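PDB 3IP8: arylmalonate decarboxylase from Bordetella bronchiseptica, which catalyses the decarboxylation of 2-aryl-2-methylmalonates, taking up a proton and releasing carbon dioxide to leave 2-arylpropionates. Local coordinates for residues M11-A16 against F33-L38. Numbering follows the deposited sequence.
Sequences MIVPPA and FIASGL. With B85 (benzylphosphonic acid), chain B.
Phe33 opens the edge strand by meeting the end of Met11 obliquely, in a Met-aromatic contact. The extended methionine chain carries CE to 3.9 Å from Phe33 CD1, and SD stands 5.2 Å from the ring centroid. At Ile34 the pairing becomes a backbone ladder: its carbonyl O takes the N-H of Met11, with Met11 N 2.9 Å from Ile34 O. Ala35 pairs with Met11 as a parallel bridge; its CA approaches Met11 O, and its methyl lies on the same sheet face as the side chains of Met11 and Val13. Ser36 then bonds in both directions, giving its N-H to Met11 O, while its O accepts the N-H of Val13, the latter bond nearly straight at 168°. Its OG is hydrogen-bonded to His58 ND1. At Gly37, Pro15 O of the loop after strand 9-13 lies 3.2 Å from Gly37 CA, and a water donates to both Ala16 O and Gly37 O. The last rung runs from Leu38 N to Val13 O at 2.9 Å. Leu38 CG sits 3.6 Å from Ile12 CG2; Ile12 CG1 lies beside the backbone N (chi1 -55°), which leaves CG2 to reach Leu38.

Beyond Val13 the chain turns into the ligand pocket: Pro14 CG meets benzylphosphonate ring atom C4 at 3.5 Å, and Pro15 CG lies against C3. The two strands belong to the beta-alpha-beta unit 9-13, 23-27, 33-37. Strand 33-37 forms one edge of the four-stranded parallel sheet, and 69-72 lies on the far side of 9-13. Helix 55-64 packs on Ile12, Ile34 and Leu38, while helix 211-223 covers Met11 and sets Phe216 edge-to-face with Phe33.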
ATOM      1  N   MET A  11       3.697  -6.610 -10.450  1.00 10.62           N
ATOM      2  CA  MET A  11       3.309  -6.475  -9.050  1.00  8.11           C
ATOM      3  C   MET A  11       3.299  -7.826  -8.352  1.00 10.76           C
ATOM      4  O   MET A  11       2.689  -8.778  -8.827  1.00 10.75           O
ATOM      5  CB  MET A  11       1.935  -5.796  -8.967  1.00  9.17           C
ATOM      6  CG  MET A  11       2.003  -4.334  -9.368  1.00 10.71           C
ATOM      7  SD  MET A  11       0.390  -3.546  -9.352  1.00 10.72           S
ATOM      8  CE  MET A  11       0.913  -1.823  -9.320  1.00 11.00           C
ATOM      9  N   ILE A  12       4.044  -7.916  -7.256  1.00  9.41           N
ATOM     10  CA  ILE A  12       3.982  -9.079  -6.389  1.00  9.42           C
ATOM     11  C   ILE A  12       2.856  -8.803  -5.393  1.00  9.48           C
ATOM     12  O   ILE A  12       2.907  -7.819  -4.637  1.00 10.00           O
ATOM     13  CB  ILE A  12       5.302  -9.278  -5.630  1.00  8.25           C
ATOM     14  CG1 ILE A  12       6.483  -9.352  -6.587  1.00  9.69           C
ATOM     15  CG2 ILE A  12       5.251 -10.525  -4.768  1.00 10.27           C
ATOM     16  CD1 ILE A  12       7.823  -9.321  -5.857  1.00 11.53           C
ATOM     17  N   VAL A  13       1.843  -9.668  -5.369  1.00  9.63           N
ATOM     18  CA  VAL A  13       0.672  -9.429  -4.526  1.00 10.17           C
ATOM     19  C   VAL A  13       0.534 -10.532  -3.482  1.00  9.13           C
ATOM     20  O   VAL A  13       0.870 -11.671  -3.742  1.00 10.20           O
ATOM     21  CB  VAL A  13      -0.623  -9.339  -5.366  1.00  9.58           C
ATOM     22  CG1 VAL A  13      -0.531  -8.173  -6.346  1.00 10.88           C
ATOM     23  CG2 VAL A  13      -0.897 -10.654  -6.124  1.00  9.26           C
ATOM     24  N   PRO A  14       0.034 -10.202  -2.292  1.00  8.71           N
ATOM     25  CA  PRO A  14      -0.114 -11.231  -1.256  1.00 10.57           C
ATOM     26  C   PRO A  14      -0.996 -12.446  -1.594  1.00 11.55           C
ATOM     27  O   PRO A  14      -0.569 -13.552  -1.300  1.00 11.37           O
ATOM     28  CB  PRO A  14      -0.630 -10.438  -0.044  1.00  9.68           C
ATOM     29  CG  PRO A  14       0.033  -9.082  -0.224  1.00  9.97           C
ATOM     30  CD  PRO A  14      -0.047  -8.838  -1.734  1.00  9.92           C
ATOM     31  N   PRO A  15      -2.189 -12.263  -2.189  1.00 10.02           N
ATOM     32  CA  PRO A  15      -3.057 -13.452  -2.357  1.00 11.11           C
ATOM     33  C   PRO A  15      -2.551 -14.479  -3.361  1.00 11.67           C
ATOM     34  O   PRO A  15      -1.901 -14.119  -4.344  1.00 11.16           O
ATOM     35  CB  PRO A  15      -4.385 -12.858  -2.831  1.00 11.00           C
ATOM     36  CG  PRO A  15      -4.337 -11.396  -2.367  1.00 10.70           C
ATOM     37  CD  PRO A  15      -2.885 -11.029  -2.574  1.00 12.28           C
ATOM     38  N   ALA A  16      -2.865 -15.744  -3.103  1.00 11.41           N
ATOM     39  CA  ALA A  16      -2.453 -16.851  -3.958  1.00 11.54           C
ATOM     40  C   ALA A  16      -2.887 -16.660  -5.395  1.00 12.22           C
ATOM     41  O   ALA A  16      -2.156 -17.040  -6.319  1.00 12.39           O
ATOM     42  CB  ALA A  16      -2.981 -18.188  -3.410  1.00 13.82           C
ATOM     43  N   PHE A  33      -0.402  -3.926 -16.634  1.00 13.32           N
ATOM     44  CA  PHE A  33       0.099  -4.486 -15.373  1.00 11.32           C
ATOM     45  C   PHE A  33       0.048  -5.999 -15.436  1.00 12.60           C
ATOM     46  O   PHE A  33      -0.833  -6.577 -16.078  1.00 13.08           O
ATOM     47  CB  PHE A  33      -0.767  -4.044 -14.184  1.00 11.64           C
ATOM     48  CG  PHE A  33      -0.796  -2.573 -13.966  1.00 10.77           C
ATOM     49  CD1 PHE A  33       0.167  -1.945 -13.189  1.00 11.66           C
ATOM     50  CD2 PHE A  33      -1.803  -1.792 -14.529  1.00 12.10           C
ATOM     51  CE1 PHE A  33       0.134  -0.571 -12.995  1.00 12.59           C
ATOM     52  CE2 PHE A  33      -1.832  -0.415 -14.326  1.00 13.13           C
ATOM     53  CZ  PHE A  33      -0.875   0.191 -13.563  1.00 12.84           C
ATOM     54  N   ILE A  34       1.003  -6.647 -14.779  1.00 10.95           N
ATOM     55  CA  ILE A  34       0.946  -8.090 -14.574  1.00 12.24           C
ATOM     56  C   ILE A  34       1.257  -8.368 -13.105  1.00 10.92           C
ATOM     57  O   ILE A  34       1.819  -7.513 -12.433  1.00 12.43           O
ATOM     58  CB  ILE A  34       1.949  -8.879 -15.470  1.00 12.30           C
ATOM     59  CG1 ILE A  34       3.391  -8.408 -15.261  1.00 12.35           C
ATOM     60  CG2 ILE A  34       1.549  -8.780 -16.936  1.00 13.85           C
ATOM     61  CD1 ILE A  34       4.433  -9.306 -15.966  1.00 14.65           C
ATOM     62  N   ALA A  35       0.871  -9.540 -12.613  1.00 11.68           N
ATOM     63  CA  ALA A  35       1.005  -9.850 -11.180  1.00 10.27           C
ATOM     64  C   ALA A  35       1.404 -11.294 -10.921  1.00 11.03           C
ATOM     65  O   ALA A  35       1.182 -12.178 -11.750  1.00 13.09           O
ATOM     66  CB  ALA A  35      -0.308  -9.531 -10.433  1.00 11.97           C
ATOM     67  N   SER A  36       1.966 -11.515  -9.741  1.00  9.48           N
ATOM     68  CA  SER A  36       2.385 -12.836  -9.269  1.00 11.52           C
ATOM     69  C   SER A  36       2.024 -12.934  -7.778  1.00 11.30           C
ATOM     70  O   SER A  36       2.344 -12.018  -7.019  1.00 10.83           O
ATOM     71  CB  SER A  36       3.893 -12.985  -9.483  1.00 13.71           C
ATOM     72  OG  SER A  36       4.314 -14.314  -9.248  1.00 14.23           O
ATOM     73  N   GLY A  37       1.357 -14.023  -7.379  1.00 10.71           N
ATOM     74  CA  GLY A  37       0.788 -14.154  -6.044  1.00 11.12           C
ATOM     75  C   GLY A  37       1.679 -14.904  -5.076  1.00 11.69           C
ATOM     76  O   GLY A  37       2.178 -15.975  -5.396  1.00 11.96           O
ATOM     77  N   LEU A  38       1.854 -14.373  -3.871  1.00 12.27           N
ATOM     78  CA  LEU A  38       2.691 -15.021  -2.867  1.00  9.95           C
ATOM     79  C   LEU A  38       2.023 -16.188  -2.134  1.00 10.91           C
ATOM     80  O   LEU A  38       2.691 -17.114  -1.674  1.00 13.45           O
ATOM     81  CB  LEU A  38       3.131 -13.986  -1.826  1.00 12.30           C
ATOM     82  CG  LEU A  38       4.112 -12.924  -2.310  1.00 13.07           C
ATOM     83  CD1 LEU A  38       4.210 -11.787  -1.287  1.00 12.64           C
ATOM     84  CD2 LEU A  38       5.497 -13.549  -2.567  1.00 14.57           C
TER
HETATM   85  C1  B85 B 249      -3.979  -8.035   2.226  1.00 12.67           C
HETATM   86  C2  B85 B 249      -4.584  -8.590   1.064  1.00 11.86           C
HETATM   87  C3  B85 B 249      -4.116  -8.248  -0.184  1.00 12.19           C
HETATM   88  C4  B85 B 249      -3.004  -7.285  -0.338  1.00 12.90           C
HETATM   89  C5  B85 B 249      -2.419  -6.733   0.787  1.00 11.83           C
HETATM   90  C6  B85 B 249      -2.911  -7.104   2.079  1.00 12.68           C
HETATM   91  C7  B85 B 249      -2.419  -6.493   3.382  1.00 16.34           C
HETATM   92  P8  B85 B 249      -0.982  -5.350   3.335  1.00 12.46           P
HETATM   93  O9  B85 B 249      -1.270  -4.050   2.465  1.00 13.44           O
HETATM   94  O10 B85 B 249      -0.528  -4.957   4.829  1.00 12.84           O
HETATM   95  O11 B85 B 249       0.150  -6.106   2.730  1.00 16.60           O
HETATM   96  O   HOH W   1       0.519 -18.135  -6.631  1.00 25.30           O